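Local coordinates for 3-oxoadipate enol-lactonase (Burkholderia xenovorans, PDB 2XUA), which probably hydrolyses 3-oxoadipate enol-lactone, a step in the bacterial breakdown of catechol and related aromatic compounds, at residues Gly80-Leu85 / Val107-Arg112; Leu85-Lys90 / Ala114-Arg119; Leu122-Ala127 / His244-Glu249; Leu155-Thr160 / Asp217-Pro222. All coordinates share one frame; numbering follows the deposited sequence.

Interaction 1: Gly80-Leu85 / Val107-Arg112; sequences GDVLGL and VALAAR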
loop_
_atom_site.group_PDB
_atom_site.type_symbol
_atom_site.label_atom_id
_atom_site.label_comp_id
_atom_site.label_asym_id
_atom_site.label_seq_id
_atom_site.Cartn_x
_atom_site.Cartn_y
_atom_site.Cartn_z
ATOM N N GLY B 80 -16.468 -18.225 -3.429
ATOM C CA GLY B 80 -15.986 -18.894 -4.617
ATOM C C GLY B 80 -14.712 -18.257 -5.160
ATOM O O GLY B 80 -13.875 -18.914 -5.801
ATOM N N ASP B 81 -14.570 -16.964 -4.887
ATOM C CA ASP B 81 -13.349 -16.277 -5.189
ATOM C C ASP B 81 -12.177 -16.926 -4.425
ATOM O O ASP B 81 -11.147 -17.175 -5.037
ATOM C CB ASP B 81 -13.485 -14.796 -4.863
ATOM C CG ASP B 81 -14.326 -14.068 -5.876
ATOM O OD1 ASP B 81 -14.764 -14.680 -6.903
ATOM O OD2 ASP B 81 -14.512 -12.866 -5.703
ATOM N N VAL B 82 -12.341 -17.190 -3.131
ATOM C CA VAL B 82 -11.252 -17.751 -2.259
ATOM C C VAL B 82 -10.964 -19.115 -2.798
ATOM O O VAL B 82 -9.827 -19.432 -3.139
ATOM C CB VAL B 82 -11.646 -17.864 -0.761
ATOM C CG1 VAL B 82 -10.515 -18.594 0.074
ATOM C CG2 VAL B 82 -11.886 -16.471 -0.149
ATOM N N LEU B 83 -12.028 -19.898 -2.974
ATOM C CA LEU B 83 -11.866 -21.253 -3.519
ATOM C C LEU B 83 -11.183 -21.360 -4.876
ATOM O O LEU B 83 -10.273 -22.169 -5.021
ATOM C CB LEU B 83 -13.199 -21.995 -3.506
ATOM C CG LEU B 83 -13.765 -22.137 -2.126
ATOM C CD1 LEU B 83 -15.183 -22.684 -2.345
ATOM C CD2 LEU B 83 -12.952 -23.069 -1.214
ATOM N N GLY B 84 -11.545 -20.513 -5.816
ATOM C CA GLY B 84 -10.946 -20.497 -7.136
ATOM C C GLY B 84 -9.488 -20.067 -7.111
ATOM O O GLY B 84 -8.626 -20.647 -7.823
ATOM N N LEU B 85 -9.188 -19.058 -6.276
ATOM C CA LEU B 85 -7.782 -18.705 -6.018
ATOM C C LEU B 85 -6.972 -19.869 -5.441
ATOM O O LEU B 85 -5.864 -20.165 -5.916
ATOM C CB LEU B 85 -7.732 -17.486 -5.065
ATOM C CG LEU B 85 -6.343 -16.870 -4.823
ATOM C CD1 LEU B 85 -5.629 -16.446 -6.113
ATOM C CD2 LEU B 85 -6.446 -15.658 -3.850
ATOM N N VAL B 107 -16.657 -17.410 7.863
ATOM C CA VAL B 107 -17.804 -18.188 8.370
ATOM C C VAL B 107 -18.408 -19.006 7.240
ATOM O O VAL B 107 -18.629 -20.187 7.437
ATOM C CB VAL B 107 -18.901 -17.281 9.042
ATOM C CG1 VAL B 107 -20.177 -18.076 9.336
ATOM C CG2 VAL B 107 -18.319 -16.602 10.273
ATOM N N ALA B 108 -18.671 -18.416 6.072
ATOM C CA ALA B 108 -19.200 -19.175 4.928
ATOM C C ALA B 108 -18.287 -20.346 4.514
ATOM O O ALA B 108 -18.764 -21.472 4.187
ATOM C CB ALA B 108 -19.438 -18.313 3.772
ATOM N N LEU B 109 -16.985 -20.073 4.487
ATOM C CA LEU B 109 -16.006 -21.038 4.048
ATOM C C LEU B 109 -15.969 -22.169 5.050
ATOM O O LEU B 109 -16.074 -23.333 4.643
ATOM C CB LEU B 109 -14.643 -20.362 3.942
ATOM C CG LEU B 109 -13.883 -20.077 2.662
ATOM C CD1 LEU B 109 -14.431 -20.504 1.311
ATOM C CD2 LEU B 109 -13.276 -18.644 2.660
ATOM N N ALA B 110 -15.868 -21.864 6.345
ATOM C CA ALA B 110 -15.820 -22.909 7.346
ATOM C C ALA B 110 -17.101 -23.756 7.442
ATOM O O ALA B 110 -17.003 -24.905 7.854
ATOM C CB ALA B 110 -15.455 -22.372 8.728
ATOM N N ALA B 111 -18.260 -23.153 7.129
ATOM C CA ALA B 111 -19.566 -23.813 7.201
ATOM C C ALA B 111 -19.845 -24.688 5.983
ATOM O O ALA B 111 -20.347 -25.807 6.100
ATOM C CB ALA B 111 -20.685 -22.728 7.334
ATOM N N ARG B 112 -19.565 -24.137 4.811
ATOM C CA ARG B 112 -19.930 -24.750 3.570
ATOM C C ARG B 112 -18.699 -25.454 2.950
ATOM O O ARG B 112 -18.866 -26.173 1.992
ATOM C CB ARG B 112 -20.475 -23.706 2.587
ATOM C CG ARG B 112 -21.626 -22.806 3.124
ATOM C CD ARG B 112 -21.841 -21.643 2.208
ATOM N NE ARG B 112 -22.921 -20.797 2.695
ATOM C CZ ARG B 112 -23.488 -19.789 2.044
ATOM N NH1 ARG B 112 -23.119 -19.439 0.820
ATOM N NH2 ARG B 112 -24.469 -19.127 2.634
#
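Leu109 reaches from helix 101-112 into the groove beside Val82 and Leu83 of helix 75-88, and its two methyls divide the work. CD2 settles over the branched end of Val82, 3.8 Å from Val82 CG1 and about equally far from CG2 and CB, so that it rests on the small triangle made by those three carbons. CD1 turns to the neighbouring residue and lies 3.9 Å from Leu83 CG, with Leu83 CD2 just as near. Val82 offers both methyls because CG1 stands anti to its backbone N (chi1 174°) while CG2 stays beside that nitrogen. Leu83 runs antiparallel to the leucine it meets, the two chains sliding past one another. Leu109 itself is unusual: chi1 (-111°) and chi2 (-2°) are both away from staggered values, a conformation either strained or less surely modelled, in which each methyl faces a different partner. The contact itself is purely aliphatic, which suits the branched residues valine and leucine, and at 8.6 Å from Val82 CA to Leu109 CA leucine is long enough to bridge the helices. Val82 also touches Tyr58 of strand 54-58; Leu109 touches Thr79, and Leu83 leans on Arg116. Here two neighbouring helices meet over the central beta sheet, as helices B and C do in the alpha/beta hydrolase fold, the second of them following the probable nucleophile elbow.

Interaction 2: Leu85-Lys90 / Ala114-Arg119; sequences LMDTLK and ADRIER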
loop_
_atom_site.group_PDB
_atom_site.type_symbol
_atom_site.label_atom_id
_atom_site.label_comp_id
_atom_site.label_asym_id
_atom_site.label_seq_id
_atom_site.Cartn_x
_atom_site.Cartn_y
_atom_site.Cartn_z
ATOM N N LEU B 85 -9.188 -19.058 -6.276
ATOM C CA LEU B 85 -7.782 -18.705 -6.018
ATOM C C LEU B 85 -6.972 -19.869 -5.441
ATOM O O LEU B 85 -5.864 -20.165 -5.916
ATOM C CB LEU B 85 -7.732 -17.486 -5.065
ATOM C CG LEU B 85 -6.343 -16.870 -4.823
ATOM C CD1 LEU B 85 -5.629 -16.446 -6.113
ATOM C CD2 LEU B 85 -6.446 -15.658 -3.850
HETATM N N MSE B 86 -7.485 -20.495 -4.368
HETATM C CA MSE B 86 -6.823 -21.689 -3.820
HETATM C C MSE B 86 -6.634 -22.774 -4.862
HETATM O O MSE B 86 -5.531 -23.327 -5.032
HETATM C CB MSE B 86 -7.629 -22.229 -2.670
HETATM C CG MSE B 86 -7.380 -21.444 -1.422
HETATM SE SE MSE B 86 -8.711 -21.901 -0.098
HETATM C CE MSE B 86 -8.116 -23.739 0.279
ATOM N N ASP B 87 -7.709 -23.048 -5.602
ATOM C CA ASP B 87 -7.662 -24.055 -6.666
ATOM C C ASP B 87 -6.583 -23.752 -7.700
ATOM O O ASP B 87 -5.793 -24.644 -8.083
ATOM C CB ASP B 87 -9.033 -24.129 -7.358
ATOM C CG ASP B 87 -10.075 -24.868 -6.524
ATOM O OD1 ASP B 87 -9.751 -25.473 -5.474
ATOM O OD2 ASP B 87 -11.246 -24.843 -6.934
ATOM N N THR B 88 -6.544 -22.500 -8.139
ATOM C CA THR B 88 -5.533 -21.970 -9.088
ATOM C C THR B 88 -4.122 -22.208 -8.585
ATOM O O THR B 88 -3.242 -22.536 -9.376
ATOM C CB THR B 88 -5.672 -20.430 -9.361
ATOM O OG1 THR B 88 -6.893 -20.171 -10.065
ATOM C CG2 THR B 88 -4.546 -19.924 -10.236
ATOM N N LEU B 89 -3.910 -21.989 -7.285
ATOM C CA LEU B 89 -2.578 -22.204 -6.648
ATOM C C LEU B 89 -2.301 -23.644 -6.191
ATOM O O LEU B 89 -1.262 -23.945 -5.646
ATOM C CB LEU B 89 -2.360 -21.169 -5.529
ATOM C CG LEU B 89 -2.484 -19.719 -5.978
ATOM C CD1 LEU B 89 -2.458 -18.802 -4.756
ATOM C CD2 LEU B 89 -1.355 -19.291 -6.953
ATOM N N LYS B 90 -3.239 -24.553 -6.512
ATOM C CA LYS B 90 -3.199 -25.961 -6.073
ATOM C C LYS B 90 -3.220 -26.099 -4.547
ATOM O O LYS B 90 -2.725 -27.085 -3.968
ATOM C CB LYS B 90 -2.057 -26.768 -6.764
ATOM C CG LYS B 90 -2.174 -26.777 -8.310
ATOM C CD LYS B 90 -0.800 -27.110 -8.984
ATOM C CE LYS B 90 -0.154 -25.907 -9.790
ATOM N NZ LYS B 90 1.040 -25.095 -9.194
ATOM N N ALA B 114 -15.760 -27.052 5.042
ATOM C CA ALA B 114 -14.913 -27.526 6.125
ATOM C C ALA B 114 -13.672 -28.310 5.638
ATOM O O ALA B 114 -12.615 -28.296 6.279
ATOM C CB ALA B 114 -15.699 -28.361 7.050
ATOM N N ASP B 115 -13.817 -29.017 4.524
ATOM C CA ASP B 115 -12.698 -29.876 4.036
ATOM C C ASP B 115 -11.561 -29.041 3.395
ATOM O O ASP B 115 -10.411 -29.489 3.364
ATOM C CB ASP B 115 -13.191 -30.886 2.997
ATOM C CG ASP B 115 -13.871 -30.218 1.841
ATOM O OD1 ASP B 115 -14.226 -29.037 1.988
ATOM O OD2 ASP B 115 -14.049 -30.853 0.784
ATOM N N ARG B 116 -11.931 -27.873 2.862
ATOM C CA ARG B 116 -10.966 -26.852 2.419
ATOM C C ARG B 116 -10.280 -26.047 3.557
ATOM O O ARG B 116 -9.291 -25.312 3.292
ATOM C CB ARG B 116 -11.625 -25.917 1.405
ATOM C CG ARG B 116 -12.190 -26.569 0.134
ATOM C CD ARG B 116 -11.117 -27.488 -0.581
ATOM N NE ARG B 116 -9.997 -26.788 -1.236
ATOM C CZ ARG B 116 -10.040 -26.130 -2.386
ATOM N NH1 ARG B 116 -8.917 -25.603 -2.886
ATOM N NH2 ARG B 116 -11.185 -25.986 -3.097
ATOM N N ILE B 117 -10.777 -26.156 4.799
ATOM C CA ILE B 117 -10.365 -25.255 5.905
ATOM C C ILE B 117 -9.711 -25.989 7.068
ATOM O O ILE B 117 -10.239 -26.995 7.542
ATOM C CB ILE B 117 -11.599 -24.368 6.419
ATOM C CG1 ILE B 117 -12.142 -23.443 5.347
ATOM C CG2 ILE B 117 -11.233 -23.572 7.663
ATOM C CD1 ILE B 117 -11.134 -22.490 4.623
ATOM N N GLU B 118 -8.579 -25.524 7.588
ATOM C CA GLU B 118 -8.015 -26.173 8.771
ATOM C C GLU B 118 -8.556 -25.549 10.043
ATOM O O GLU B 118 -9.225 -26.207 10.808
ATOM C CB GLU B 118 -6.482 -26.216 8.732
ATOM C CG GLU B 118 -5.785 -26.581 10.015
ATOM C CD GLU B 118 -5.205 -27.972 10.007
ATOM O OE1 GLU B 118 -4.338 -28.246 9.128
ATOM O OE2 GLU B 118 -5.576 -28.782 10.902
ATOM N N ARG B 119 -8.210 -24.287 10.288
ATOM C CA ARG B 119 -8.590 -23.539 11.498
ATOM C C ARG B 119 -8.993 -22.138 11.009
ATOM O O ARG B 119 -8.543 -21.651 9.910
ATOM C CB ARG B 119 -7.475 -23.485 12.567
ATOM C CG ARG B 119 -7.109 -24.791 13.241
ATOM C CD ARG B 119 -6.349 -24.604 14.567
ATOM N NE ARG B 119 -6.459 -25.832 15.377
ATOM C CZ ARG B 119 -6.475 -25.917 16.722
ATOM N NH1 ARG B 119 -6.331 -24.834 17.494
ATOM N NH2 ARG B 119 -6.619 -27.120 17.306
#
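Asp87 OD1 takes both terminal nitrogens of Arg116, 2.7 Å from Arg116 NH1 and 2.8 Å from Arg116 NH2, in a forked salt bridge. The carboxylate and guanidinium planes are nearly parallel (3°), but for the NH1 bond OD1 sits 21° out of the guanidinium plane; NH1 meets OD1 nearly end-on to its C-O bond. Sharing one acceptor bends both bonds: the N-H...O angle is 133° at NH1, and the NH2 bond is weak. Beside this charged pair, Met86, present as selenomethionine, supplies the apolar part. Its CB comes 3.6 Å from Arg116 NH1, and its chain, bent at the selenium, brings CE to 3.6 Å from the backbone Arg116 O. The flexible unbranched chain of methionine, here with selenium for sulfur, can bend so that CB lies by the guanidinium and CE by the backbone carbonyl. The pair joins the end of helix 75-88 to the start of strand 117-123 in the alpha/beta hydrolase fold. The helix closes in a Schellman motif in which Lys90 takes positive phi, its N bonded to Asp87 O at 3.0 Å, and the chain then turns toward strand 94-99. The turn also supplies acceptors: Arg116 NE bonds to Ala92 O and NH1 to Ile91 O. To meet these carbonyls and Asp87 together, the arginine chain folds at chi2 and again at chi3. Its backbone is positioned in turn by bonding with Ala94 of the adjacent parallel strand, while Asp115 OD1 adds a weak bond to Arg116 N.

Interaction 3: Leu122-Ala127 / His244-Glu249; sequences LCNTAA and HISNIE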
loop_
_atom_site.group_PDB
_atom_site.type_symbol
_atom_site.label_atom_id
_atom_site.label_comp_id
_atom_site.label_asym_id
_atom_site.label_seq_id
_atom_site.Cartn_x
_atom_site.Cartn_y
_atom_site.Cartn_z
ATOM N N LEU B 122 -11.745 -15.495 13.117
ATOM C CA LEU B 122 -12.805 -14.685 12.560
ATOM C C LEU B 122 -12.768 -13.338 13.304
ATOM O O LEU B 122 -13.156 -13.236 14.472
ATOM C CB LEU B 122 -14.153 -15.393 12.731
ATOM C CG LEU B 122 -14.213 -16.807 12.125
ATOM C CD1 LEU B 122 -15.406 -17.564 12.762
ATOM C CD2 LEU B 122 -14.442 -16.714 10.637
ATOM N N CYS B 123 -12.270 -12.319 12.620
ATOM C CA CYS B 123 -11.789 -11.123 13.323
ATOM C C CYS B 123 -12.657 -9.888 13.024
ATOM O O CYS B 123 -13.032 -9.639 11.884
ATOM C CB CYS B 123 -10.346 -10.852 12.931
ATOM S SG CYS B 123 -9.256 -12.296 13.292
ATOM N N ASN B 124 -12.976 -9.137 14.079
ATOM C CA ASN B 124 -13.827 -7.961 13.975
ATOM C C ASN B 124 -14.987 -8.194 13.065
ATOM O O ASN B 124 -15.191 -7.487 12.139
ATOM C CB ASN B 124 -12.975 -6.752 13.508
ATOM C CG ASN B 124 -11.986 -6.360 14.530
ATOM O OD1 ASN B 124 -12.347 -5.730 15.562
ATOM N ND2 ASN B 124 -10.738 -6.791 14.343
ATOM N N THR B 125 -15.771 -9.224 13.358
ATOM C CA THR B 125 -16.757 -9.685 12.408
ATOM C C THR B 125 -18.035 -10.162 13.146
ATOM O O THR B 125 -18.136 -10.021 14.365
ATOM C CB THR B 125 -16.149 -10.806 11.485
ATOM O OG1 THR B 125 -17.033 -11.015 10.402
ATOM C CG2 THR B 125 -16.021 -12.106 12.227
ATOM N N ALA B 126 -19.000 -10.736 12.411
ATOM C CA ALA B 126 -20.251 -11.239 13.011
ATOM C C ALA B 126 -20.813 -12.121 11.918
ATOM O O ALA B 126 -20.424 -11.938 10.742
ATOM C CB ALA B 126 -21.295 -10.069 13.239
ATOM N N ALA B 127 -21.744 -13.021 12.265
ATOM C CA ALA B 127 -22.387 -13.869 11.247
ATOM C C ALA B 127 -23.424 -13.098 10.404
ATOM O O ALA B 127 -23.830 -13.575 9.318
ATOM C CB ALA B 127 -23.006 -15.123 11.880
ATOM N N HIS B 244 -12.213 -1.331 15.131
ATOM C CA HIS B 244 -12.638 -2.274 14.133
ATOM C C HIS B 244 -11.438 -2.920 13.366
ATOM O O HIS B 244 -11.497 -4.094 13.014
ATOM C CB HIS B 244 -13.614 -1.577 13.204
ATOM C CG HIS B 244 -14.230 -2.466 12.175
ATOM N ND1 HIS B 244 -14.861 -3.658 12.496
ATOM C CD2 HIS B 244 -14.348 -2.320 10.828
ATOM C CE1 HIS B 244 -15.350 -4.196 11.388
ATOM N NE2 HIS B 244 -15.054 -3.407 10.362
ATOM N N ILE B 245 -10.368 -2.151 13.113
ATOM C CA ILE B 245 -9.219 -2.705 12.352
ATOM C C ILE B 245 -8.155 -3.042 13.384
ATOM O O ILE B 245 -7.103 -2.321 13.515
ATOM C CB ILE B 245 -8.744 -1.685 11.316
ATOM C CG1 ILE B 245 -9.876 -1.257 10.361
ATOM C CG2 ILE B 245 -7.504 -2.253 10.563
ATOM C CD1 ILE B 245 -10.473 -2.406 9.535
ATOM N N SER B 246 -8.472 -4.051 14.221
ATOM C CA SER B 246 -7.670 -4.397 15.395
ATOM C C SER B 246 -6.306 -4.989 15.082
ATOM O O SER B 246 -5.398 -4.941 15.915
ATOM C CB SER B 246 -8.438 -5.341 16.345
ATOM O OG SER B 246 -8.560 -6.646 15.843
ATOM N N ASN B 247 -6.169 -5.567 13.895
ATOM C CA ASN B 247 -4.838 -6.126 13.522
ATOM C C ASN B 247 -3.806 -5.008 13.250
ATOM O O ASN B 247 -2.590 -5.260 13.184
ATOM C CB ASN B 247 -4.965 -6.985 12.257
ATOM C CG ASN B 247 -5.196 -6.148 11.042
ATOM O OD1 ASN B 247 -6.206 -5.443 10.971
ATOM N ND2 ASN B 247 -4.232 -6.160 10.088
ATOM N N ILE B 248 -4.291 -3.796 13.017
ATOM C CA ILE B 248 -3.445 -2.608 12.973
ATOM C C ILE B 248 -3.282 -1.893 14.297
ATOM O O ILE B 248 -2.164 -1.713 14.781
ATOM C CB ILE B 248 -3.907 -1.651 11.896
ATOM C CG1 ILE B 248 -3.551 -2.283 10.566
ATOM C CG2 ILE B 248 -3.102 -0.305 11.960
ATOM C CD1 ILE B 248 -4.091 -1.519 9.400
ATOM N N GLU B 249 -4.395 -1.480 14.895
ATOM C CA GLU B 249 -4.319 -0.793 16.172
ATOM C C GLU B 249 -3.642 -1.614 17.293
ATOM O O GLU B 249 -2.918 -1.059 18.093
ATOM C CB GLU B 249 -5.717 -0.230 16.578
ATOM C CG GLU B 249 -5.646 0.510 17.940
ATOM C CD GLU B 249 -6.817 1.508 18.104
ATOM O OE1 GLU B 249 -7.606 1.664 17.112
ATOM O OE2 GLU B 249 -6.926 2.111 19.209
#
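His244, whose ring leans against Asn124, has its ND1 hydrogen-bonded to Asp217 OD2 at 2.8 Å. With chi1 at -175° the imidazole swings away from its own backbone N and toward that carboxylate, which places the ring beside Asn124, just past the end of strand 117-123. There Asn124 CB lies 3.8 Å from His244 ND1, and Asn124 O approaches His244 CE1 to 3.4 Å, obliquely to the ring. Asn124 has a left-handed backbone conformation just where the strand ends, a bend that asparagine adopts more readily than most residues; its O and CB both lie near the imidazole. Its amide lies close to the backbone carbonyl of His244 and the hydroxyl of Ser246, although which end of the amide faces which group is uncertain. Serine suits its position because its small side chain fits beside the Asn124 amide in the first turn of helix 246-249. That turn begins after Ile245, whose O accepts Ile248 N and Glu249 N, each at 3.2 Å. The imidazole also meets the Trp158 ring, planes about 50° apart, and touches Ser100 on the probable nucleophile elbow. With Asp217 at ND1 and Ser100 nearby, the buried histidine has the layout expected of a Ser-His-Asp catalytic triad, consistent with Asp217 orienting the imidazole for proton transfer to and from the serine.

Interaction 4: Leu155-Thr160 / Asp217-Pro222; sequences LPRWFT and DLAATP. With SHF (laevulinic acid), chain C.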
loop_
_atom_site.group_PDB
_atom_site.type_symbol
_atom_site.label_atom_id
_atom_site.label_comp_id
_atom_site.label_asym_id
_atom_site.label_seq_id
_atom_site.Cartn_x
_atom_site.Cartn_y
_atom_site.Cartn_z
ATOM N N LEU B 155 -13.829 5.966 8.278
ATOM C CA LEU B 155 -12.509 5.816 8.955
ATOM C C LEU B 155 -12.491 5.959 10.456
ATOM O O LEU B 155 -11.785 5.237 11.142
ATOM C CB LEU B 155 -11.455 6.743 8.328
ATOM C CG LEU B 155 -10.747 6.166 7.092
ATOM C CD1 LEU B 155 -11.582 5.196 6.279
ATOM C CD2 LEU B 155 -10.211 7.293 6.180
ATOM N N PRO B 156 -13.260 6.909 10.991
ATOM C CA PRO B 156 -13.295 7.005 12.429
ATOM C C PRO B 156 -13.912 5.788 13.064
ATOM O O PRO B 156 -13.728 5.585 14.268
ATOM C CB PRO B 156 -14.171 8.255 12.687
ATOM C CG PRO B 156 -13.927 9.080 11.433
ATOM C CD PRO B 156 -14.006 8.008 10.364
ATOM N N ARG B 157 -14.637 4.975 12.298
ATOM C CA ARG B 157 -15.174 3.741 12.896
ATOM C C ARG B 157 -14.120 2.632 12.990
ATOM O O ARG B 157 -14.387 1.568 13.561
ATOM C CB ARG B 157 -16.392 3.259 12.097
ATOM C CG ARG B 157 -17.615 4.197 12.321
ATOM C CD ARG B 157 -18.629 4.061 11.166
ATOM N NE ARG B 157 -19.269 2.737 11.105
ATOM C CZ ARG B 157 -20.127 2.239 12.018
ATOM N NH1 ARG B 157 -20.456 2.937 13.123
ATOM N NH2 ARG B 157 -20.655 1.025 11.824
ATOM N N TRP B 158 -12.946 2.863 12.409
ATOM C CA TRP B 158 -11.939 1.795 12.279
ATOM C C TRP B 158 -10.873 1.890 13.342
ATOM O O TRP B 158 -10.260 0.889 13.678
ATOM C CB TRP B 158 -11.253 1.923 10.914
ATOM C CG TRP B 158 -12.096 1.431 9.773
ATOM C CD1 TRP B 158 -13.435 1.069 9.776
ATOM C CD2 TRP B 158 -11.630 1.247 8.430
ATOM N NE1 TRP B 158 -13.824 0.705 8.486
ATOM C CE2 TRP B 158 -12.719 0.798 7.658
ATOM C CE3 TRP B 158 -10.386 1.451 7.812
ATOM C CZ2 TRP B 158 -12.603 0.546 6.305
ATOM C CZ3 TRP B 158 -10.258 1.173 6.475
ATOM C CH2 TRP B 158 -11.374 0.740 5.721
ATOM N N PHE B 159 -10.624 3.091 13.873
ATOM C CA PHE B 159 -9.584 3.241 14.904
ATOM C C PHE B 159 -10.110 4.084 16.014
ATOM O O PHE B 159 -10.978 4.925 15.736
ATOM C CB PHE B 159 -8.361 3.958 14.283
ATOM C CG PHE B 159 -7.745 3.191 13.137
ATOM C CD1 PHE B 159 -7.008 2.049 13.365
ATOM C CD2 PHE B 159 -7.955 3.594 11.834
ATOM C CE1 PHE B 159 -6.423 1.312 12.307
ATOM C CE2 PHE B 159 -7.383 2.871 10.774
ATOM C CZ PHE B 159 -6.576 1.718 11.037
ATOM N N THR B 160 -9.604 3.909 17.244
ATOM C CA THR B 160 -9.975 4.858 18.317
ATOM C C THR B 160 -9.404 6.232 17.947
ATOM O O THR B 160 -8.472 6.325 17.112
ATOM C CB THR B 160 -9.450 4.403 19.693
ATOM O OG1 THR B 160 -8.011 4.333 19.642
ATOM C CG2 THR B 160 -10.031 3.012 20.022
ATOM N N ASP B 217 -15.129 -1.598 18.852
ATOM C CA ASP B 217 -15.682 -1.786 17.511
ATOM C C ASP B 217 -17.229 -1.630 17.557
ATOM O O ASP B 217 -17.904 -2.330 18.295
ATOM C CB ASP B 217 -15.246 -3.204 17.068
ATOM C CG ASP B 217 -15.493 -3.489 15.653
ATOM O OD1 ASP B 217 -16.302 -2.796 14.975
ATOM O OD2 ASP B 217 -14.891 -4.491 15.197
ATOM N N LEU B 218 -17.770 -0.709 16.761
ATOM C CA LEU B 218 -19.199 -0.483 16.675
ATOM C C LEU B 218 -19.709 -1.092 15.393
ATOM O O LEU B 218 -20.897 -1.395 15.266
ATOM C CB LEU B 218 -19.521 1.026 16.714
ATOM C CG LEU B 218 -19.296 1.685 18.072
ATOM C CD1 LEU B 218 -19.537 3.197 17.972
ATOM C CD2 LEU B 218 -20.222 0.993 19.150
ATOM N N ALA B 219 -18.803 -1.312 14.457
ATOM C CA ALA B 219 -19.180 -1.858 13.190
ATOM C C ALA B 219 -19.456 -3.367 13.320
ATOM O O ALA B 219 -20.347 -3.903 12.667
ATOM C CB ALA B 219 -18.085 -1.589 12.213
ATOM N N ALA B 220 -18.682 -4.026 14.150
ATOM C CA ALA B 220 -18.934 -5.429 14.502
ATOM C C ALA B 220 -18.620 -5.482 15.966
ATOM O O ALA B 220 -17.475 -5.241 16.383
ATOM C CB ALA B 220 -17.986 -6.370 13.661
ATOM N N THR B 221 -19.620 -5.796 16.800
ATOM C CA THR B 221 -19.481 -5.595 18.228
ATOM C C THR B 221 -18.924 -6.812 18.952
ATOM O O THR B 221 -19.082 -7.956 18.457
ATOM C CB THR B 221 -20.888 -5.245 18.838
ATOM O OG1 THR B 221 -21.718 -6.381 18.759
ATOM C CG2 THR B 221 -21.602 -4.217 18.008
ATOM N N PRO B 222 -18.334 -6.601 20.147
ATOM C CA PRO B 222 -17.971 -7.709 21.076
ATOM C C PRO B 222 -19.150 -8.693 21.277
ATOM O O PRO B 222 -18.997 -9.923 21.090
ATOM C CB PRO B 222 -17.584 -6.988 22.355
ATOM C CG PRO B 222 -17.140 -5.578 21.857
ATOM C CD PRO B 222 -17.986 -5.278 20.679
HETATM C C4 SHF C . -16.143 -0.487 5.653
HETATM C C5 SHF C . -15.058 -1.514 6.004
HETATM C C3 SHF C . -17.418 -0.394 6.507
HETATM C C2 SHF C . -17.380 -0.906 7.969
HETATM C C1 SHF C . -18.490 -0.220 8.873
HETATM O O4 SHF C . -15.966 0.300 4.704
HETATM O O1 SHF C . -18.070 0.742 9.543
HETATM O OH1 SHF C . -19.675 -0.687 8.970
HETATM O O HOH W 1 -16.487 1.228 15.312
#
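Arg157 lies against Leu218 and Ala219, joining the cap of this alpha/beta hydrolase, inserted between strands 117-123 and 209-214, to the loop of the probable triad acid Asp217. The cap segment opens with a 3-10 turn in which Leu155 O accepts Trp158 N; Leu155 CD1 also packs over a face of the indole. Next, Arg157 O accepts a hydrogen bond from a water, which in turn accepts one from Leu218 N at 2.7 Å. The Arg157 side chain, bent at chi3, turns its guanidinium edge to the carboxylate of the bound laevulinic acid: NE donates to ligand O1 at 2.8 Å and 150°, while NH2 makes a long, weak bond to OH1. Arginine fits here because one flat cation can meet both oxygens, and Tyr186 adds a further bond to the ligand. The guanidinium lies obliquely to both loop residues, Arg157 NH2 3.5 Å from Ala219 CA and NH1 4.2 Å from Leu218 CB, the Arg157 and Leu218 side chains crossing at about a right angle. Trp158 follows, presenting its edge to the ligand's methyl end, with Trp158 CZ2 3.2 Å from ligand C5. Thr160 ends the segment as N-cap of helix 161-166. In the facing loop, an Asx motif has Asp217 OD1 accepting Ala220 N at 2.8 Å, nearly straight (168°) and 54° above the carboxylate plane, while Ala219 CB lies 3.5 Å from ligand O1.

Overall arrangement
Interactions 1 and 2 share helix 75-88 and sit side by side, their centres about 8 Å apart, with Leu83 of the first touching Arg116 of the second. Interaction 1 is buried and wholly aliphatic; interaction 2, nearer the surface, is led by a salt bridge. Strand 117-123 runs from interaction 2 to interaction 3 at its other end, where the contact is buried yet polar. Interaction 4 is nested in the chain loop that interaction 3 closes, and the two meet through His244 with Asp217 and Glu249 with Thr160. Interactions 1 and 2 lie on the opposite side of the chain's centre from interaction 4, which is partly buried and faces the ligand.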